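Local coordinates for melanin biosynthesis protein TyrA, putative (Shewanella oneidensis, PDB 2IIZ) that binds heme b and probably works as a dye-decolorizing peroxidase, reducing peroxide while it oxidises its substrates, at residues Y24-A29 with D102-L107; P39-V44 with Q124-L129; V64-N69 with F300-D305. One frame throughout, in Å; residues are numbered along the deposited sequence.

Contact 1 (Y24-A29 with D102-L107); sequences YLMFNA and DLFVHL
Met26 and Phe104 face each other as a non-hydrogen-bonded pair of two antiparallel strands and form the tightly packed part of this contact. Met26, present as selenomethionine, bends at chi2 (-67°), which brings SE toward the ring; CE then lies over one ring face, 3.7 Å from the Phe104 centroid, a CH-pi contact within a Met-aromatic pair. Tyr24 CB meets the edge of the same ring, 3.9 Å from Phe104 CE1, and Tyr24 CE1 reaches His106 CE1 at 3.5 Å. Leu25, Phe27, Leu103 and Val105 line the opposite sheet face, and four backbone bonds join the strands, including Phe27 N to Leu103 O at 2.8 Å. The partly exposed end is polar instead. Asp102 N donates to Asn28 OD1 (2.8 Å), and Ala29 N donates to Asp102 OD2 (2.9 Å, 172° at the hydrogen). Asp102 and Leu103 both oppose Phe27, a classic beta bulge. An alanine at Asp102 would probably leave Ala29 N without its carboxylate acceptor and open a gap beside Ala29 CB. Backbone bonds and apolar pairs thus fix the register, while beside the bulge side-chain oxygens take over as acceptors for backbone N-H groups.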
loop_
_atom_site.group_PDB
_atom_site.type_symbol
_atom_site.label_atom_id
_atom_site.label_comp_id
_atom_site.label_asym_id
_atom_site.label_seq_id
_atom_site.Cartn_x
_atom_site.Cartn_y
_atom_site.Cartn_z
ATOM N N TYR A 24 -0.585 -5.339 8.541
ATOM C CA TYR A 24 0.153 -5.745 9.721
ATOM C C TYR A 24 0.306 -4.527 10.653
ATOM O O TYR A 24 0.927 -3.507 10.300
ATOM C CB TYR A 24 1.526 -6.301 9.327
ATOM C CG TYR A 24 1.525 -7.355 8.233
ATOM C CD1 TYR A 24 0.983 -8.620 8.447
ATOM C CD2 TYR A 24 2.074 -7.089 6.988
ATOM C CE1 TYR A 24 0.989 -9.591 7.428
ATOM C CE2 TYR A 24 2.084 -8.049 5.974
ATOM C CZ TYR A 24 1.547 -9.282 6.200
ATOM O OH TYR A 24 1.566 -10.204 5.186
ATOM N N LEU A 25 -0.270 -4.641 11.844
ATOM C CA LEU A 25 -0.358 -3.525 12.766
ATOM C C LEU A 25 0.199 -3.931 14.096
ATOM O O LEU A 25 -0.242 -4.911 14.706
ATOM C CB LEU A 25 -1.794 -3.079 12.962
ATOM C CG LEU A 25 -2.580 -2.747 11.707
ATOM C CD1 LEU A 25 -4.029 -2.399 12.075
ATOM C CD2 LEU A 25 -1.918 -1.610 10.958
HETATM N N MSE A 26 1.175 -3.138 14.519
HETATM C CA MSE A 26 1.904 -3.313 15.753
HETATM C C MSE A 26 1.545 -2.170 16.666
HETATM O O MSE A 26 1.706 -1.005 16.279
HETATM C CB MSE A 26 3.372 -3.273 15.429
HETATM C CG MSE A 26 3.756 -4.419 14.542
HETATM SE SE MSE A 26 3.541 -6.038 15.583
HETATM C CE MSE A 26 4.216 -7.226 14.194
ATOM N N PHE A 27 1.047 -2.513 17.858
ATOM C CA PHE A 27 0.610 -1.535 18.862
ATOM C C PHE A 27 1.357 -1.756 20.157
ATOM O O PHE A 27 1.652 -2.893 20.538
ATOM C CB PHE A 27 -0.881 -1.674 19.210
ATOM C CG PHE A 27 -1.808 -1.446 18.063
ATOM C CD1 PHE A 27 -2.262 -0.169 17.766
ATOM C CD2 PHE A 27 -2.234 -2.512 17.279
ATOM C CE1 PHE A 27 -3.124 0.052 16.703
ATOM C CE2 PHE A 27 -3.087 -2.306 16.227
ATOM C CZ PHE A 27 -3.539 -1.007 15.930
ATOM N N ASN A 28 1.645 -0.653 20.827
ATOM C CA ASN A 28 2.188 -0.673 22.163
ATOM C C ASN A 28 1.201 0.043 23.071
ATOM O O ASN A 28 0.620 1.077 22.709
ATOM C CB ASN A 28 3.582 -0.033 22.209
ATOM C CG ASN A 28 4.684 -0.992 21.777
ATOM O OD1 ASN A 28 4.482 -2.208 21.693
ATOM N ND2 ASN A 28 5.860 -0.447 21.501
ATOM N N ALA A 29 1.018 -0.535 24.252
ATOM C CA ALA A 29 -0.009 -0.100 25.170
ATOM C C ALA A 29 0.502 1.035 26.043
ATOM O O ALA A 29 1.683 1.094 26.370
ATOM C CB ALA A 29 -0.463 -1.268 26.023
ATOM N N ASP A 102 3.733 -4.944 21.907
ATOM C CA ASP A 102 2.708 -5.440 22.838
ATOM C C ASP A 102 1.582 -6.217 22.148
ATOM O O ASP A 102 1.136 -7.259 22.643
ATOM C CB ASP A 102 2.092 -4.281 23.639
ATOM C CG ASP A 102 3.063 -3.662 24.630
ATOM O OD1 ASP A 102 4.186 -4.182 24.804
ATOM O OD2 ASP A 102 2.698 -2.642 25.236
ATOM N N LEU A 103 1.127 -5.700 21.015
ATOM C CA LEU A 103 0.037 -6.315 20.271
ATOM C C LEU A 103 0.275 -6.277 18.774
ATOM O O LEU A 103 0.814 -5.301 18.233
ATOM C CB LEU A 103 -1.275 -5.599 20.557
ATOM C CG LEU A 103 -1.811 -5.634 21.980
ATOM C CD1 LEU A 103 -3.003 -4.698 22.047
ATOM C CD2 LEU A 103 -2.215 -7.045 22.393
ATOM N N PHE A 104 -0.151 -7.358 18.129
ATOM C CA PHE A 104 -0.063 -7.526 16.694
ATOM C C PHE A 104 -1.459 -7.886 16.185
ATOM O O PHE A 104 -2.107 -8.816 16.697
ATOM C CB PHE A 104 0.954 -8.622 16.380
ATOM C CG PHE A 104 1.089 -8.969 14.910
ATOM C CD1 PHE A 104 1.003 -7.999 13.919
ATOM C CD2 PHE A 104 1.319 -10.280 14.527
ATOM C CE1 PHE A 104 1.135 -8.335 12.584
ATOM C CE2 PHE A 104 1.449 -10.617 13.203
ATOM C CZ PHE A 104 1.357 -9.635 12.224
ATOM N N VAL A 105 -1.904 -7.129 15.180
ATOM C CA VAL A 105 -3.140 -7.396 14.485
ATOM C C VAL A 105 -2.791 -7.724 13.040
ATOM O O VAL A 105 -2.279 -6.873 12.278
ATOM C CB VAL A 105 -4.106 -6.184 14.536
ATOM C CG1 VAL A 105 -5.343 -6.447 13.718
ATOM C CG2 VAL A 105 -4.507 -5.875 15.962
ATOM N N HIS A 106 -3.085 -8.967 12.679
ATOM C CA HIS A 106 -2.784 -9.524 11.375
ATOM C C HIS A 106 -4.063 -9.659 10.598
ATOM O O HIS A 106 -4.933 -10.448 10.977
ATOM C CB HIS A 106 -2.201 -10.898 11.590
ATOM C CG HIS A 106 -1.879 -11.633 10.337
ATOM N ND1 HIS A 106 -0.609 -11.664 9.803
ATOM C CD2 HIS A 106 -2.650 -12.380 9.522
ATOM C CE1 HIS A 106 -0.612 -12.396 8.707
ATOM N NE2 HIS A 106 -1.838 -12.842 8.512
ATOM N N LEU A 107 -4.175 -8.893 9.513
ATOM C CA LEU A 107 -5.414 -8.849 8.730
ATOM C C LEU A 107 -5.197 -9.235 7.285
ATOM O O LEU A 107 -4.211 -8.823 6.662
ATOM C CB LEU A 107 -6.045 -7.454 8.778
ATOM C CG LEU A 107 -6.227 -6.848 10.164
ATOM C CD1 LEU A 107 -6.795 -5.430 10.061
ATOM C CD2 LEU A 107 -7.110 -7.720 11.043
#

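Contact 2 (P39-V44 with Q124-L129); sequences PCIANV and QMFEDL
Cys40 SG lies 3.3 Å from Met125 O, the closest approach between the two segments, and the same sulfur is 3.6 Å from Phe126 CD1. The setting is the ferredoxin-like fold of the N-terminal half: the topology is beta-alpha-beta-beta-alpha-beta, and the contact joins helix 34-54 to the end of helix 112-125 and the turn that follows it.

Cys40 holds the first part of the interface. Its SG stands anti to the backbone N (chi1 161°), which directs the sulfur at the partner segment. It approaches the Phe126 ring obliquely, a cysteine sulfur-aromatic contact. Ile41 CG1 comes to the edge of that ring, 4.2 Å from Phe126 CE1. Beyond the two segments, Leu37 packs against Phe126, and the ring also meets that of Phe27, on strand 21-29.

Val44, one helical turn on from Cys40, makes the second part with Met125. The two side chains lie alongside each other, running in opposite senses, with Val44 CG2 at 3.8 Å from Met125 CB. The same methyl also comes near Phe126 CZ, so it touches both residues of the partner segment. Tyr47, further along helix 34-54, packs on Met125 as well. A sodium ion lies about 4 Å from the Met125 side chain. After the helix the chain turns at Glu127, whose phi is positive (64°), and the reversal carries Leu129 back until its N bonds to Phe126 O.

Toward solvent the contact thins out to the exposed Asn43. There Met125, present as selenomethionine, bends at chi3 (84°), which places CE 3.6 Å from Asn43 O and 3.7 Å from Asn43 CB.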
loop_
_atom_site.group_PDB
_atom_site.type_symbol
_atom_site.label_atom_id
_atom_site.label_comp_id
_atom_site.label_asym_id
_atom_site.label_seq_id
_atom_site.Cartn_x
_atom_site.Cartn_y
_atom_site.Cartn_z
ATOM N N PRO A 39 -10.757 -6.613 27.905
ATOM C CA PRO A 39 -12.061 -6.775 27.246
ATOM C C PRO A 39 -12.154 -6.140 25.856
ATOM O O PRO A 39 -12.894 -6.632 25.011
ATOM C CB PRO A 39 -13.024 -6.069 28.198
ATOM C CG PRO A 39 -12.194 -5.075 28.923
ATOM C CD PRO A 39 -10.840 -5.690 29.051
ATOM N N CYS A 40 -11.418 -5.061 25.618
ATOM C CA CYS A 40 -11.427 -4.405 24.305
ATOM C C CYS A 40 -10.795 -5.313 23.234
ATOM O O CYS A 40 -11.259 -5.392 22.091
ATOM C CB CYS A 40 -10.707 -3.053 24.393
ATOM S SG CYS A 40 -10.160 -2.363 22.815
ATOM N N ILE A 41 -9.726 -5.996 23.623
ATOM C CA ILE A 41 -9.123 -7.051 22.806
ATOM C C ILE A 41 -10.122 -8.170 22.507
ATOM O O ILE A 41 -10.091 -8.755 21.433
ATOM C CB ILE A 41 -7.896 -7.643 23.518
ATOM C CG1 ILE A 41 -6.715 -6.686 23.384
ATOM C CG2 ILE A 41 -7.531 -9.005 22.938
ATOM C CD1 ILE A 41 -5.508 -7.079 24.191
ATOM N N ALA A 42 -11.002 -8.469 23.460
ATOM C CA ALA A 42 -12.047 -9.480 23.246
ATOM C C ALA A 42 -12.972 -9.086 22.097
ATOM O O ALA A 42 -13.253 -9.893 21.209
ATOM C CB ALA A 42 -12.858 -9.701 24.518
ATOM N N ASN A 43 -13.437 -7.841 22.125
ATOM C CA ASN A 43 -14.311 -7.313 21.079
ATOM C C ASN A 43 -13.659 -7.346 19.715
ATOM O O ASN A 43 -14.329 -7.640 18.733
ATOM C CB ASN A 43 -14.705 -5.871 21.377
ATOM C CG ASN A 43 -15.575 -5.756 22.585
ATOM O OD1 ASN A 43 -16.494 -6.551 22.781
ATOM N ND2 ASN A 43 -15.297 -4.758 23.416
ATOM N N VAL A 44 -12.360 -7.042 19.666
ATOM C CA VAL A 44 -11.615 -6.974 18.408
ATOM C C VAL A 44 -11.403 -8.357 17.822
ATOM O O VAL A 44 -11.600 -8.572 16.621
ATOM C CB VAL A 44 -10.251 -6.266 18.583
ATOM C CG1 VAL A 44 -9.400 -6.405 17.338
ATOM C CG2 VAL A 44 -10.461 -4.778 18.908
ATOM N N GLN A 124 -10.058 2.414 15.796
ATOM C CA GLN A 124 -11.028 3.153 16.576
ATOM C C GLN A 124 -11.485 2.333 17.775
ATOM O O GLN A 124 -11.830 2.886 18.816
ATOM C CB GLN A 124 -12.212 3.549 15.710
ATOM C CG GLN A 124 -11.822 4.530 14.636
ATOM C CD GLN A 124 -13.007 5.025 13.842
ATOM O OE1 GLN A 124 -14.026 5.423 14.415
ATOM N NE2 GLN A 124 -12.883 5.011 12.506
HETATM N N MSE A 125 -11.486 1.013 17.632
HETATM C CA MSE A 125 -11.848 0.152 18.745
HETATM C C MSE A 125 -10.868 0.302 19.921
HETATM O O MSE A 125 -11.278 0.228 21.073
HETATM C CB MSE A 125 -11.993 -1.308 18.290
HETATM C CG MSE A 125 -13.228 -1.507 17.402
HETATM SE SE MSE A 125 -13.433 -3.280 16.648
HETATM C CE MSE A 125 -14.276 -4.098 18.106
ATOM N N PHE A 126 -9.588 0.524 19.639
ATOM C CA PHE A 126 -8.582 0.617 20.715
ATOM C C PHE A 126 -8.610 1.916 21.495
ATOM O O PHE A 126 -7.980 2.001 22.548
ATOM C CB PHE A 126 -7.174 0.372 20.179
ATOM C CG PHE A 126 -6.868 -1.069 19.956
ATOM C CD1 PHE A 126 -7.040 -1.993 20.976
ATOM C CD2 PHE A 126 -6.413 -1.508 18.735
ATOM C CE1 PHE A 126 -6.757 -3.347 20.772
ATOM C CE2 PHE A 126 -6.129 -2.851 18.522
ATOM C CZ PHE A 126 -6.301 -3.773 19.544
ATOM N N GLU A 127 -9.332 2.916 20.981
ATOM C CA GLU A 127 -9.575 4.183 21.697
ATOM C C GLU A 127 -8.248 4.915 21.921
ATOM O O GLU A 127 -7.483 5.099 20.975
ATOM C CB GLU A 127 -10.334 3.939 23.013
ATOM N N ASP A 128 -7.970 5.331 23.153
ATOM C CA ASP A 128 -6.686 5.945 23.478
ATOM C C ASP A 128 -5.921 5.046 24.442
ATOM O O ASP A 128 -5.163 5.529 25.274
ATOM C CB ASP A 128 -6.898 7.343 24.085
ATOM C CG ASP A 128 -7.502 8.339 23.087
ATOM O OD2 ASP A 128 -7.167 8.294 21.878
ATOM N N LEU A 129 -6.122 3.734 24.322
ATOM C CA LEU A 129 -5.468 2.763 25.203
ATOM C C LEU A 129 -4.113 2.291 24.674
ATOM O O LEU A 129 -3.253 1.875 25.456
ATOM C CB LEU A 129 -6.371 1.555 25.429
ATOM C CG LEU A 129 -7.642 1.836 26.227
ATOM C CD1 LEU A 129 -8.565 0.634 26.130
#

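Contact 3 (V64-N69 with F300-D305); sequences VAIGAN and FAPSLD
Ile66 and Phe300 share the two hydrogen bonds that join these segments. Ile66 N donates to Phe300 O over 2.8 Å, and Phe300 N returns a bond to Ile66 O over 2.9 Å, as expected of an antiparallel hydrogen-bonded pair. The first bond is bent: its donor stands 41° out of the carbonyl plane, and the angle at the hydrogen is 151°. The ladder does not continue through Pro302, which has no N-H to offer Val64 O; its CD lies 4.0 Å from that oxygen instead. Gln11 bridges the two segments at this point, its OE1 accepting from Val64 N and its NE2 donating to Pro302 O.

The pairing is the seam between the two halves of the chain. Strand 61-67 belongs to the N-terminal half and strand 291-301 to the C-terminal half, and strand 61-67 lies between 103-109 and 291-301 in the sheet. Two ferredoxin-like units are expected of a dye-decolorizing peroxidase, so the backbone pairing probably runs on here from one unit to the other.

The alpha carbons of Ala65 and Ala301 are 3.9 Å apart, and Ala65 CA lies 3.4 Å from Phe300 O. Small side chains fit this close backbone spacing: Ala65 CB and Ala301 CB touch at 3.7 Å.

Apolar contacts on the other face are looser. Ile66 and Pro302 cross at about a right angle, with Ile66 CD1 4.1 Å from Pro302 CG; chi2 of Ile66, at 150°, places that methyl. Trp71 touches both residues. The Phe300 ring leads away from strand 61-67 to meet Tyr180 edge-to-face.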
loop_
_atom_site.group_PDB
_atom_site.type_symbol
_atom_site.label_atom_id
_atom_site.label_comp_id
_atom_site.label_asym_id
_atom_site.label_seq_id
_atom_site.Cartn_x
_atom_site.Cartn_y
_atom_site.Cartn_z
ATOM N N VAL A 64 -5.612 -11.535 16.158
ATOM C CA VAL A 64 -4.913 -10.713 17.144
ATOM C C VAL A 64 -4.008 -11.592 18.002
ATOM O O VAL A 64 -4.467 -12.588 18.579
ATOM C CB VAL A 64 -5.868 -10.019 18.126
ATOM C CG1 VAL A 64 -5.128 -8.921 18.908
ATOM C CG2 VAL A 64 -7.043 -9.419 17.387
ATOM N N ALA A 65 -2.733 -11.201 18.075
ATOM C CA ALA A 65 -1.722 -11.858 18.900
ATOM C C ALA A 65 -1.072 -10.849 19.819
ATOM O O ALA A 65 -1.128 -9.642 19.574
ATOM C CB ALA A 65 -0.676 -12.500 18.046
ATOM N N ILE A 66 -0.449 -11.378 20.869
ATOM C CA ILE A 66 -0.028 -10.621 22.047
ATOM C C ILE A 66 1.469 -10.825 22.329
ATOM O O ILE A 66 1.941 -11.954 22.361
ATOM C CB ILE A 66 -0.861 -11.099 23.254
ATOM C CG1 ILE A 66 -2.317 -10.659 23.065
ATOM C CG2 ILE A 66 -0.320 -10.566 24.569
ATOM C CD1 ILE A 66 -3.266 -11.586 23.697
ATOM N N GLY A 67 2.208 -9.738 22.540
ATOM C CA GLY A 67 3.668 -9.820 22.614
ATOM C C GLY A 67 4.173 -10.620 23.807
ATOM O O GLY A 67 3.547 -10.634 24.869
ATOM N N ALA A 68 5.309 -11.286 23.636
ATOM C CA ALA A 68 5.868 -12.126 24.706
ATOM C C ALA A 68 6.161 -11.320 25.977
ATOM O O ALA A 68 5.918 -11.786 27.100
ATOM C CB ALA A 68 7.130 -12.824 24.218
ATOM N N ASN A 69 6.681 -10.110 25.791
ATOM C CA ASN A 69 7.091 -9.248 26.907
ATOM C C ASN A 69 5.945 -8.457 27.567
ATOM O O ASN A 69 6.163 -7.730 28.533
ATOM C CB ASN A 69 8.198 -8.285 26.435
ATOM C CG ASN A 69 9.572 -8.936 26.425
ATOM O OD1 ASN A 69 9.710 -10.123 26.728
ATOM N ND2 ASN A 69 10.597 -8.159 26.079
ATOM N N PHE A 300 2.008 -14.557 21.084
ATOM C CA PHE A 300 1.082 -15.695 21.174
ATOM C C PHE A 300 -0.280 -15.191 20.725
ATOM O O PHE A 300 -0.757 -14.158 21.191
ATOM C CB PHE A 300 1.004 -16.287 22.593
ATOM C CG PHE A 300 0.354 -17.667 22.659
ATOM C CD1 PHE A 300 1.069 -18.809 22.326
ATOM C CD2 PHE A 300 -0.962 -17.815 23.055
ATOM C CE1 PHE A 300 0.478 -20.066 22.386
ATOM C CE2 PHE A 300 -1.558 -19.065 23.113
ATOM C CZ PHE A 300 -0.837 -20.190 22.782
ATOM N N ALA A 301 -0.882 -15.938 19.804
ATOM C CA ALA A 301 -2.225 -15.692 19.318
ATOM C C ALA A 301 -3.130 -16.736 19.960
ATOM O O ALA A 301 -3.159 -17.891 19.528
ATOM C CB ALA A 301 -2.271 -15.817 17.809
ATOM N N PRO A 302 -3.872 -16.348 21.002
ATOM C CA PRO A 302 -4.701 -17.387 21.618
ATOM C C PRO A 302 -5.935 -17.754 20.784
ATOM O O PRO A 302 -6.195 -17.179 19.718
ATOM C CB PRO A 302 -5.116 -16.766 22.963
ATOM C CG PRO A 302 -4.373 -15.453 23.076
ATOM C CD PRO A 302 -4.029 -15.050 21.684
ATOM N N SER A 303 -6.669 -18.729 21.291
ATOM C CA SER A 303 -7.986 -19.063 20.794
ATOM C C SER A 303 -8.881 -17.906 21.125
ATOM O O SER A 303 -8.577 -17.087 22.004
ATOM C CB SER A 303 -8.528 -20.339 21.469
ATOM O OG SER A 303 -8.813 -20.131 22.841
ATOM N N LEU A 304 -9.994 -17.846 20.409
ATOM C CA LEU A 304 -10.981 -16.803 20.609
ATOM C C LEU A 304 -11.500 -16.927 22.029
ATOM O O LEU A 304 -11.655 -15.938 22.747
ATOM C CB LEU A 304 -12.123 -16.973 19.609
ATOM C CG LEU A 304 -13.113 -15.816 19.517
ATOM C CD1 LEU A 304 -12.418 -14.518 19.125
ATOM C CD2 LEU A 304 -14.197 -16.146 18.521
ATOM N N ASP A 305 -11.755 -18.162 22.429
ATOM C CA ASP A 305 -12.387 -18.435 23.712
ATOM C C ASP A 305 -11.559 -17.957 24.893
ATOM O O ASP A 305 -12.108 -17.422 25.847
ATOM C CB ASP A 305 -12.713 -19.917 23.823
ATOM C CG ASP A 305 -13.748 -20.344 22.805
ATOM O OD1 ASP A 305 -13.392 -20.550 21.621
ATOM O OD2 ASP A 305 -14.921 -20.463 23.199
#

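Overall arrangement
Contacts 1 and 3 are consecutive steps across one sheet, with centres about 10 Å apart: strand 103-109 pairs with strand 61-67 through Phe104 O and Ala65 N, 2.8 Å apart. Contact 2 lies on one face of that sheet, about 12 Å from contact 1 and about 14 Å from contact 3 between centres. Leu103 CD2 meets Ile41 CD1 at 3.8 Å, and Val44 CG1 touches Val64 CG2 at 3.8 Å. The heme, whose iron is bound by His225, belongs to the C-terminal half. Contact 1 comes within about 12 Å of it, measured from the Tyr24 side chain, whereas contacts 2 and 3 lie away from the heme-binding residues.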